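Local coordinates for foldase protein PrsA (Bacillus subtilis, PDB 4WO7), which assists the folding of secreted proteins after they cross the membrane and catalyses cis-trans isomerisation of peptidyl-prolyl bonds, at residues Val36-Val41 with Asp256-Ser261; Lys44-Lys49 with Gln239-Lys244; Gly115-Ile120 with Glu207-Tyr212; Gly166-Glu171 with Ala181-Lys186. All blocks are in the same frame, centred on the assembly; numbering follows the deposited sequence.

How the interactions relate
The four contacts form two pairs in separate parts of an elongated chain. Interactions 1 and 2 share helix 21-49, have centres 11 Å apart, and touch where Val41 meets Met242; both join N-terminal to C-terminal segments and both border the second subunit. Interactions 3 and 4 belong to the parvulin-type prolyl isomerase domain, again with centres 11 Å apart, and meet through neighbouring strands, with Phe168 N lying 3.0 Å from Ile120 O in a probable hydrogen bond. The centres of interactions 1 and 4 are about 45 Å apart. In sequence the contacts are nested, so the isomerase domain is an insertion in a region whose two ends interactions 1 and 2 bring together.

Interaction 1. Residues Val36-Val41 with Asp256-Ser261; sequences VLTQLV and DTFNTS
Phe258 pushes the outer end of its ring against Val41 and Leu37, which sit one turn apart on the same side of helix 21-49. Val41 meets the ring tip to tip: its CB is 3.3 Å from CZ of Phe258, and its two methyls spread to the CE1 and CE2 sides. Leu37 crosses the ring on one flank, its CG 4.0 Å from Phe258 CE2, while Leu37 O lies in the ring plane at the edge. Phe258 CZ also lies against the helix backbone, 3.6 Å from Thr38 CA, and Thr257 CG2 is over one face of the ring. Phe258 CG is anti to the carbonyl carbon (chi1 -62°), which starts the ring off toward the helix. A flat, apolar group suits a spot lined largely by aliphatic carbons, Ile247 among them. Leu37 also packs on Ala12, and Val41 on Val19, of the second subunit.

The other side is looser. The Thr38 hydroxyl OG1 makes a van der Waals contact with Thr257 CG2 at 3.5 Å and is hydrogen-bonded to Ala34 O. Asn259 to Ser261 are exposed and poorly ordered, as fits a chain terminus. Here an irregular C-terminal tail packs by one phenylalanine on the long N-terminal helix of the dimeric foldase.

Interaction 2. Residues Lys44-Lys49 with Gln239-Lys244; sequences KVLDKK and QKVMKK
Val45, Val241 and Met242 make the apolar centre of this helix-helix contact. Val45 and Met242 cross obliquely, with Val45 CG2 3.7 Å from CE of Met242 and Val45 CB 3.8 Å from its selenium, the residue being present as selenomethionine. The Met242 chain is bent twice, and the turn at chi3 (-44°) brings CE round to the valine. An unbranched, flexible side chain of this kind can follow the surface of a beta-branched neighbour. Val241 is shared among three partners: its CG1 rests 3.9 Å from CD2 of Leu46 and 4.2 Å from CG1 of Val45, and it also meets Lys49. The Leu46 side chain packs in addition on Leu93 and Ala97 of helix 81-101.

The two helical segments run almost perpendicular, at 88°, with axes 10.5 Å apart, so the shared surface is compact. One belongs to the N-terminal helix 21-49 and the other to helix 231-244, late in the chain; such pairing of the regions that flank the isomerase domain is consistent with the arrangement in the parvulin-type chaperone SurA.

Charged residues occupy the margins. The extended Lys49 reaches out to meet Val241 tip to tip, with CD and NZ each 4.0 Å from Val241 CG1, and carries its ammonium group to the exposed border of the contact. There NZ of Lys49 comes within 3.5 Å of NZ of Lys244, a like-charge approach that would be expected to be unfavourable unless solvent or ions screen it. The end of the Lys44 chain leads away from helix 231-244, and its NZ forms a salt bridge with Glu23 of the second subunit, while Asp47 pairs with Lys89 of the same chain.

Interaction 3. Residues Gly115-Ile120 with Glu207-Tyr212; sequences GLKGKI and EERGKY
Arg209 lies across the peptide between Leu116 and Lys117, at the base of the parvulin-type isomerase domain where the first strand of its sheet, 119-127, is entered and the chain leaves strand 200-207. The entry is a type II beta turn from Leu116 to Lys119, closed by the backbone bond from Lys119 N to Leu116 O of 3.1 Å. Glycine suits its third position, since Gly118 has a positive phi of 75°.

The contact itself is van der Waals packing, with no hydrogen bond between the segments. The guanidinium turns one face to the turn, with Leu116 C 3.5 Å above its plane and toward its rim. NH1 comes near Lys117 N, but both are donors and do not bond. The aliphatic part of Arg209 is used too: CG passes beside Leu116 O, and CB is 3.6 Å from Lys119 O. The bend at chi2 (-116°) sets CD beside Leu116 O as well. Arginine fits here because it offers methylenes first and a flat cation at the end; that cation also makes a cation-pi contact with Trp113.

Two lysines complete the charged surroundings. Lys117 NZ lies 5.5 Å from Arg209 NH1, like charges near but not in contact, which may be mildly unfavourable. Lys119 leads its chain away from residues 207-212, and its NZ makes a weak hydrogen bond to Gly115 O, 3.3 Å.

Interaction 4. Residues Gly166-Glu171 with Ala181-Lys186; sequences GWFAKE and AAFKLK
The Phe183 ring has Lys170 CB over the centre of one face and Phe168 O at its edge, near the ring plane. The Phe168 ring in turn receives the edge of Phe183 toward its face, while at the edge of the Phe168 ring, near its plane, lie Ala182 CB and Gly166 O. The two aromatics thus form an offset edge-to-face pair, with ring centroids 5.8 Å apart and planes at 86°. Their closest carbons are Phe168 CE2 and Phe183 CE1, at 3.8 Å.

Lysine gives Phe183 a partner by its methylenes rather than its charge. CB of Lys170 stands 3.5 Å from the Phe183 centroid, 12° off the ring normal, in a CH-pi contact. Lys170 CG, anti to the backbone N (chi1 -166°), is thereby set against Phe183 CD1 and CG, and the ammonium end leads away. A long amphipathic chain suits this exposed margin. On the buried side Ala182, small enough to approach a ring rim, brings CB within 3.9 Å of CZ of Phe168. Ile120 of the neighbouring strand 119-127 touches both phenylalanines. The arrangement is that of helix-on-sheet packing in the parvulin fold, where a short helix following edge strand 164-169 folds back over the end of that strand.

Interaction 1. Residues Val36-Val41 with Asp256-Ser261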
# COMPACT_ATOMS: atom_id res chain seq x y z
N VAL A 36 4.17 17.02 3.83
CA VAL A 36 3.64 17.79 4.95
C VAL A 36 3.61 19.28 4.59
O VAL A 36 2.67 19.98 4.95
CB VAL A 36 4.46 17.60 6.25
CG1 VAL A 36 3.86 18.45 7.37
CG2 VAL A 36 4.45 16.15 6.68
N LEU A 37 4.61 19.76 3.86
CA LEU A 37 4.58 21.14 3.37
C LEU A 37 3.36 21.35 2.49
O LEU A 37 2.75 22.42 2.51
CB LEU A 37 5.85 21.50 2.59
CG LEU A 37 5.85 22.91 1.99
CD1 LEU A 37 5.71 23.97 3.08
CD2 LEU A 37 7.10 23.16 1.17
N THR A 38 3.02 20.33 1.72
CA THR A 38 1.87 20.39 0.82
C THR A 38 0.58 20.55 1.61
O THR A 38 -0.27 21.39 1.28
CB THR A 38 1.80 19.12 -0.07
OG1 THR A 38 2.97 19.05 -0.90
CG2 THR A 38 0.55 19.14 -0.96
N GLN A 39 0.43 19.75 2.66
CA GLN A 39 -0.78 19.78 3.47
C GLN A 39 -0.90 21.12 4.20
O GLN A 39 -1.96 21.74 4.22
CB GLN A 39 -0.78 18.64 4.49
CG GLN A 39 -1.93 18.67 5.49
CD GLN A 39 -1.97 17.43 6.36
OE1 GLN A 39 -1.18 16.51 6.19
NE2 GLN A 39 -2.91 17.40 7.29
N LEU A 40 0.21 21.57 4.78
CA LEU A 40 0.24 22.82 5.53
C LEU A 40 -0.19 24.01 4.69
O LEU A 40 -0.99 24.85 5.11
CB LEU A 40 1.65 23.07 6.08
CG LEU A 40 2.12 22.18 7.22
CD1 LEU A 40 3.60 22.42 7.50
CD2 LEU A 40 1.29 22.43 8.48
N VAL A 41 0.37 24.08 3.49
CA VAL A 41 0.09 25.17 2.58
C VAL A 41 -1.35 25.10 2.07
O VAL A 41 -2.05 26.12 2.02
CB VAL A 41 1.11 25.14 1.42
CG1 VAL A 41 0.68 26.01 0.27
CG2 VAL A 41 2.48 25.55 1.94
N ASP A 256 10.07 23.54 -5.79
CA ASP A 256 9.41 22.73 -6.81
C ASP A 256 8.39 21.77 -6.20
O ASP A 256 7.91 20.85 -6.88
CB ASP A 256 10.45 21.94 -7.61
CG ASP A 256 11.60 22.81 -8.09
OD1 ASP A 256 11.38 23.69 -8.94
OD2 ASP A 256 12.73 22.61 -7.59
N THR A 257 8.08 21.96 -4.93
CA THR A 257 7.09 21.12 -4.26
C THR A 257 5.74 21.43 -4.88
O THR A 257 4.94 20.53 -5.14
CB THR A 257 7.08 21.35 -2.74
OG1 THR A 257 8.31 20.87 -2.18
CG2 THR A 257 5.93 20.60 -2.07
N PHE A 258 5.49 22.73 -5.11
CA PHE A 258 4.27 23.23 -5.74
C PHE A 258 4.46 23.74 -7.15
O PHE A 258 3.49 24.13 -7.79
CB PHE A 258 3.69 24.39 -4.95
CG PHE A 258 3.30 24.05 -3.57
CD1 PHE A 258 2.07 23.47 -3.31
CD2 PHE A 258 4.15 24.33 -2.52
CE1 PHE A 258 1.70 23.16 -2.03
CE2 PHE A 258 3.79 24.02 -1.23
CZ PHE A 258 2.56 23.44 -0.98
N ASN A 259 5.68 23.72 -7.65
CA ASN A 259 5.98 24.47 -8.86
C ASN A 259 5.26 23.86 -10.05
O ASN A 259 4.66 24.56 -10.86
CB ASN A 259 7.48 24.49 -9.10
CG ASN A 259 7.87 25.25 -10.36
OD1 ASN A 259 7.25 25.12 -11.41
ND2 ASN A 259 8.92 26.05 -10.24
N THR A 260 5.32 22.54 -10.12
CA THR A 260 4.71 21.80 -11.21
C THR A 260 3.81 20.71 -10.66
O THR A 260 4.11 20.11 -9.63
CB THR A 260 5.77 21.16 -12.10
OG1 THR A 260 6.61 20.30 -11.32
CG2 THR A 260 6.62 22.24 -12.74
N SER A 261 2.68 20.48 -11.33
CA SER A 261 1.78 19.40 -10.93
C SER A 261 0.70 19.12 -11.97
O SER A 261 1.02 18.75 -13.11
CB SER A 261 1.14 19.71 -9.58
OG SER A 261 2.14 19.73 -8.57

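Interaction 2. Residues Lys44-Lys49 with Gln239-Lys244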
# COMPACT_ATOMS: atom_id res chain seq x y z
N LYS A 44 -3.89 26.08 4.71
CA LYS A 44 -3.87 27.52 4.93
C LYS A 44 -4.62 28.26 3.84
O LYS A 44 -5.47 29.11 4.11
CB LYS A 44 -2.45 28.07 4.97
CG LYS A 44 -1.77 28.01 6.31
CD LYS A 44 -0.52 28.86 6.27
CE LYS A 44 0.09 28.98 7.64
NZ LYS A 44 0.60 27.67 8.12
N VAL A 45 -4.30 27.93 2.59
CA VAL A 45 -4.90 28.61 1.46
C VAL A 45 -6.39 28.32 1.43
O VAL A 45 -7.20 29.24 1.31
CB VAL A 45 -4.21 28.21 0.13
CG1 VAL A 45 -5.02 28.65 -1.08
CG2 VAL A 45 -2.81 28.81 0.09
N LEU A 46 -6.76 27.05 1.54
CA LEU A 46 -8.17 26.68 1.50
C LEU A 46 -8.98 27.21 2.69
O LEU A 46 -10.14 27.58 2.53
CB LEU A 46 -8.32 25.16 1.42
CG LEU A 46 -7.74 24.53 0.14
CD1 LEU A 46 -7.93 23.03 0.14
CD2 LEU A 46 -8.33 25.16 -1.11
N ASP A 47 -8.38 27.28 3.87
CA ASP A 47 -9.11 27.77 5.04
C ASP A 47 -9.47 29.23 4.89
O ASP A 47 -10.45 29.71 5.47
CB ASP A 47 -8.30 27.60 6.32
CG ASP A 47 -9.07 28.02 7.56
OD1 ASP A 47 -10.30 27.78 7.62
OD2 ASP A 47 -8.45 28.60 8.48
N LYS A 48 -8.68 29.94 4.11
CA LYS A 48 -8.92 31.35 3.85
C LYS A 48 -9.99 31.54 2.77
O LYS A 48 -10.76 32.50 2.81
CB LYS A 48 -7.62 32.06 3.49
CG LYS A 48 -7.77 33.55 3.30
CD LYS A 48 -6.42 34.19 3.14
CE LYS A 48 -6.53 35.70 3.06
NZ LYS A 48 -5.19 36.34 3.01
N LYS A 49 -10.02 30.62 1.81
CA LYS A 49 -11.00 30.69 0.73
C LYS A 49 -12.34 30.14 1.18
O LYS A 49 -13.33 30.86 1.22
CB LYS A 49 -10.49 29.92 -0.50
CG LYS A 49 -11.38 30.02 -1.74
CD LYS A 49 -10.63 29.55 -2.97
CE LYS A 49 -11.46 29.76 -4.23
NZ LYS A 49 -10.74 29.35 -5.47
N GLN A 239 -5.05 21.62 -6.70
CA GLN A 239 -3.84 22.18 -7.28
C GLN A 239 -4.15 23.39 -8.16
O GLN A 239 -3.30 24.27 -8.34
CB GLN A 239 -3.09 21.11 -8.08
CG GLN A 239 -1.63 21.43 -8.33
CD GLN A 239 -0.84 21.63 -7.06
OE1 GLN A 239 -1.27 21.24 -5.97
NE2 GLN A 239 0.34 22.25 -7.18
N LYS A 240 -5.35 23.43 -8.73
CA LYS A 240 -5.77 24.60 -9.49
C LYS A 240 -5.88 25.82 -8.59
O LYS A 240 -5.57 26.94 -9.00
CB LYS A 240 -7.12 24.36 -10.16
CG LYS A 240 -7.09 23.43 -11.32
CD LYS A 240 -8.45 23.43 -11.96
CE LYS A 240 -8.52 22.56 -13.18
NZ LYS A 240 -9.90 22.64 -13.72
N VAL A 241 -6.34 25.59 -7.37
CA VAL A 241 -6.51 26.67 -6.41
C VAL A 241 -5.14 27.15 -5.99
O VAL A 241 -4.91 28.34 -5.81
CB VAL A 241 -7.32 26.23 -5.17
CG1 VAL A 241 -7.52 27.40 -4.23
CG2 VAL A 241 -8.67 25.67 -5.58
N MSE A 242 -4.21 26.20 -5.84
CA MSE A 242 -2.88 26.50 -5.35
C MSE A 242 -2.06 27.32 -6.34
O MSE A 242 -1.26 28.17 -5.93
CB MSE A 242 -2.14 25.20 -5.00
CG MSE A 242 -2.74 24.42 -3.83
SE MSE A 242 -2.98 25.49 -2.21
CE MSE A 242 -1.27 26.40 -2.24
N LYS A 243 -2.25 27.09 -7.64
CA LYS A 243 -1.56 27.91 -8.64
C LYS A 243 -2.06 29.35 -8.62
O LYS A 243 -1.27 30.28 -8.77
CB LYS A 243 -1.72 27.34 -10.06
CG LYS A 243 -0.79 26.18 -10.39
CD LYS A 243 -0.97 25.76 -11.83
CE LYS A 243 0.06 24.73 -12.25
NZ LYS A 243 -0.11 24.37 -13.68
N LYS A 244 -3.36 29.53 -8.45
CA LYS A 244 -3.95 30.87 -8.45
C LYS A 244 -3.49 31.66 -7.23
O LYS A 244 -3.69 32.87 -7.16
CB LYS A 244 -5.47 30.81 -8.48
CG LYS A 244 -6.07 30.36 -9.80
CD LYS A 244 -7.57 30.65 -9.86
CE LYS A 244 -8.45 29.40 -9.86
NZ LYS A 244 -8.99 29.02 -8.53

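Interaction 3. Residues Gly115-Ile120 with Glu207-Tyr212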
# COMPACT_ATOMS: atom_id res chain seq x y z
N GLY A 115 -23.53 1.76 -18.89
CA GLY A 115 -22.61 1.15 -17.95
C GLY A 115 -23.45 0.80 -16.74
O GLY A 115 -23.08 -0.01 -15.90
N LEU A 116 -24.60 1.48 -16.66
CA LEU A 116 -25.67 1.14 -15.73
C LEU A 116 -26.64 0.14 -16.40
O LEU A 116 -27.66 -0.25 -15.82
CB LEU A 116 -26.39 2.42 -15.28
CG LEU A 116 -26.39 2.82 -13.79
CD1 LEU A 116 -25.03 2.65 -13.11
CD2 LEU A 116 -26.87 4.26 -13.63
N LYS A 117 -26.35 -0.22 -17.65
CA LYS A 117 -27.15 -1.17 -18.44
C LYS A 117 -27.18 -2.57 -17.86
O LYS A 117 -26.15 -3.21 -17.64
CB LYS A 117 -26.65 -1.21 -19.89
CG LYS A 117 -27.55 -1.99 -20.86
CD LYS A 117 -26.93 -2.06 -22.26
CE LYS A 117 -27.74 -2.92 -23.23
NZ LYS A 117 -29.07 -2.34 -23.54
N GLY A 118 -28.40 -3.04 -17.64
CA GLY A 118 -28.64 -4.36 -17.10
C GLY A 118 -28.32 -4.41 -15.62
O GLY A 118 -28.20 -5.48 -15.03
N LYS A 119 -28.19 -3.23 -15.02
CA LYS A 119 -27.87 -3.09 -13.60
C LYS A 119 -29.04 -2.63 -12.72
O LYS A 119 -29.97 -1.98 -13.20
CB LYS A 119 -26.69 -2.13 -13.48
CG LYS A 119 -25.36 -2.81 -13.33
CD LYS A 119 -24.23 -1.76 -13.37
CE LYS A 119 -22.87 -2.35 -12.94
NZ LYS A 119 -21.74 -1.43 -13.27
N ILE A 120 -28.98 -3.00 -11.44
CA ILE A 120 -29.98 -2.60 -10.46
C ILE A 120 -29.29 -2.11 -9.19
O ILE A 120 -28.12 -2.42 -8.96
CB ILE A 120 -30.95 -3.75 -10.08
CG1 ILE A 120 -30.24 -4.88 -9.32
CG2 ILE A 120 -31.73 -4.25 -11.31
CD1 ILE A 120 -31.16 -5.74 -8.47
N GLU A 207 -34.32 0.36 -7.04
CA GLU A 207 -34.75 0.99 -8.27
C GLU A 207 -34.29 0.22 -9.49
O GLU A 207 -33.23 -0.41 -9.49
CB GLU A 207 -34.25 2.45 -8.34
CG GLU A 207 -32.73 2.67 -8.26
CD GLU A 207 -32.33 4.08 -8.71
OE1 GLU A 207 -33.02 4.65 -9.59
OE2 GLU A 207 -31.34 4.63 -8.18
N GLU A 208 -35.11 0.28 -10.54
CA GLU A 208 -34.69 -0.15 -11.85
C GLU A 208 -34.00 1.03 -12.49
O GLU A 208 -34.10 2.18 -12.05
CB GLU A 208 -35.83 -0.64 -12.73
CG GLU A 208 -36.35 -2.01 -12.42
CD GLU A 208 -37.49 -2.38 -13.34
OE1 GLU A 208 -37.88 -1.52 -14.16
OE2 GLU A 208 -37.99 -3.52 -13.26
N ARG A 209 -33.28 0.69 -13.53
CA ARG A 209 -32.43 1.60 -14.26
C ARG A 209 -32.99 2.63 -15.24
O ARG A 209 -32.36 3.64 -15.47
CB ARG A 209 -31.46 0.72 -15.02
CG ARG A 209 -30.30 1.43 -15.55
CD ARG A 209 -30.33 1.36 -17.03
NE ARG A 209 -29.52 2.44 -17.56
CZ ARG A 209 -28.73 2.33 -18.62
NH1 ARG A 209 -28.63 1.19 -19.28
NH2 ARG A 209 -28.04 3.37 -18.99
N GLY A 210 -34.14 2.37 -15.84
CA GLY A 210 -34.45 2.89 -17.16
C GLY A 210 -33.76 4.13 -17.76
O GLY A 210 -32.58 4.10 -18.11
N LYS A 211 -34.54 5.20 -17.90
CA LYS A 211 -34.28 6.24 -18.90
C LYS A 211 -33.33 7.41 -18.59
O LYS A 211 -33.34 7.95 -17.49
CB LYS A 211 -35.64 6.81 -19.30
CG LYS A 211 -35.96 6.65 -20.76
CD LYS A 211 -37.38 7.08 -21.06
CE LYS A 211 -38.15 5.97 -21.76
NZ LYS A 211 -39.48 6.44 -22.22
N TYR A 212 -32.56 7.83 -19.59
CA TYR A 212 -31.72 9.03 -19.50
C TYR A 212 -32.66 10.22 -19.67
O TYR A 212 -33.79 10.03 -20.13
CB TYR A 212 -30.61 9.01 -20.57
CG TYR A 212 -29.58 10.12 -20.47
CD1 TYR A 212 -29.76 11.35 -21.11
CD2 TYR A 212 -28.40 9.92 -19.77
CE1 TYR A 212 -28.80 12.35 -21.02
CE2 TYR A 212 -27.44 10.90 -19.67
CZ TYR A 212 -27.64 12.11 -20.30
OH TYR A 212 -26.67 13.08 -20.20

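Interaction 4. Residues Gly166-Glu171 with Ala181-Lys186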
# COMPACT_ATOMS: atom_id res chain seq x y z
N GLY A 166 -25.32 0.07 -3.54
CA GLY A 166 -25.08 0.76 -4.79
C GLY A 166 -25.52 -0.11 -5.96
O GLY A 166 -26.28 -1.06 -5.78
N TRP A 167 -25.05 0.22 -7.16
CA TRP A 167 -25.43 -0.51 -8.37
C TRP A 167 -24.60 -1.76 -8.57
O TRP A 167 -23.44 -1.82 -8.16
CB TRP A 167 -25.28 0.38 -9.61
CG TRP A 167 -26.22 1.55 -9.63
CD1 TRP A 167 -26.00 2.80 -9.11
CD2 TRP A 167 -27.52 1.60 -10.23
NE1 TRP A 167 -27.09 3.60 -9.33
CE2 TRP A 167 -28.04 2.89 -10.02
CE3 TRP A 167 -28.31 0.67 -10.92
CZ2 TRP A 167 -29.30 3.28 -10.47
CZ3 TRP A 167 -29.56 1.06 -11.37
CH2 TRP A 167 -30.04 2.35 -11.14
N PHE A 168 -25.19 -2.76 -9.21
CA PHE A 168 -24.49 -4.00 -9.54
C PHE A 168 -25.28 -4.79 -10.57
O PHE A 168 -26.51 -4.72 -10.60
CB PHE A 168 -24.30 -4.83 -8.29
CG PHE A 168 -25.59 -5.27 -7.67
CD1 PHE A 168 -26.34 -4.40 -6.89
CD2 PHE A 168 -26.06 -6.55 -7.88
CE1 PHE A 168 -27.54 -4.81 -6.33
CE2 PHE A 168 -27.26 -6.97 -7.32
CZ PHE A 168 -28.00 -6.10 -6.54
N ALA A 169 -24.59 -5.55 -11.41
CA ALA A 169 -25.26 -6.36 -12.42
C ALA A 169 -25.50 -7.77 -11.87
O ALA A 169 -25.05 -8.10 -10.78
CB ALA A 169 -24.45 -6.41 -13.70
N LYS A 170 -26.20 -8.60 -12.65
CA LYS A 170 -26.58 -9.94 -12.21
C LYS A 170 -25.47 -10.96 -12.40
O LYS A 170 -25.38 -11.96 -11.69
CB LYS A 170 -27.80 -10.41 -13.00
CG LYS A 170 -28.48 -11.63 -12.41
CD LYS A 170 -29.82 -11.93 -13.09
CE LYS A 170 -29.66 -12.56 -14.48
NZ LYS A 170 -30.98 -12.93 -15.06
N GLU A 171 -24.63 -10.66 -13.38
CA GLU A 171 -23.54 -11.52 -13.79
C GLU A 171 -22.45 -11.71 -12.74
O GLU A 171 -22.10 -12.83 -12.38
CB GLU A 171 -22.96 -10.97 -15.06
CG GLU A 171 -21.69 -11.64 -15.45
CD GLU A 171 -21.89 -13.13 -15.91
OE1 GLU A 171 -23.03 -13.61 -15.93
OE2 GLU A 171 -20.95 -13.91 -16.27
N ALA A 181 -31.26 -13.71 -6.62
CA ALA A 181 -32.39 -13.40 -5.76
C ALA A 181 -32.76 -11.92 -5.81
O ALA A 181 -33.93 -11.56 -5.74
CB ALA A 181 -32.08 -13.81 -4.33
N ALA A 182 -31.75 -11.06 -5.92
CA ALA A 182 -31.98 -9.63 -5.91
C ALA A 182 -32.65 -9.24 -7.22
O ALA A 182 -33.57 -8.43 -7.24
CB ALA A 182 -30.69 -8.86 -5.71
N PHE A 183 -32.15 -9.80 -8.31
CA PHE A 183 -32.66 -9.49 -9.64
C PHE A 183 -34.05 -10.07 -9.87
O PHE A 183 -34.78 -9.61 -10.74
CB PHE A 183 -31.69 -9.98 -10.70
CG PHE A 183 -30.69 -8.95 -11.09
CD1 PHE A 183 -29.51 -8.79 -10.39
CD2 PHE A 183 -30.94 -8.11 -12.16
CE1 PHE A 183 -28.59 -7.82 -10.75
CE2 PHE A 183 -30.04 -7.15 -12.53
CZ PHE A 183 -28.86 -7.00 -11.83
N LYS A 184 -34.41 -11.09 -9.10
CA LYS A 184 -35.75 -11.67 -9.14
C LYS A 184 -36.79 -10.75 -8.52
O LYS A 184 -38.00 -10.96 -8.68
CB LYS A 184 -35.78 -13.04 -8.46
CG LYS A 184 -35.32 -14.19 -9.33
CD LYS A 184 -34.94 -15.40 -8.48
CE LYS A 184 -36.16 -16.10 -7.89
NZ LYS A 184 -37.00 -16.85 -8.86
N LEU A 185 -36.34 -9.72 -7.81
CA LEU A 185 -37.25 -8.86 -7.06
C LEU A 185 -37.88 -7.80 -7.95
O LEU A 185 -37.40 -7.54 -9.06
CB LEU A 185 -36.51 -8.18 -5.90
CG LEU A 185 -36.11 -9.08 -4.73
CD1 LEU A 185 -35.18 -8.33 -3.80
CD2 LEU A 185 -37.34 -9.56 -3.97
N LYS A 186 -38.95 -7.19 -7.45
CA LYS A 186 -39.59 -6.06 -8.12
C LYS A 186 -39.09 -4.81 -7.42
O LYS A 186 -38.61 -4.89 -6.29
CB LYS A 186 -41.12 -6.18 -8.04
CG LYS A 186 -41.90 -5.52 -9.16
CD LYS A 186 -42.76 -6.54 -9.91
CE LYS A 186 -43.62 -5.89 -10.99
NZ LYS A 186 -44.42 -6.89 -11.76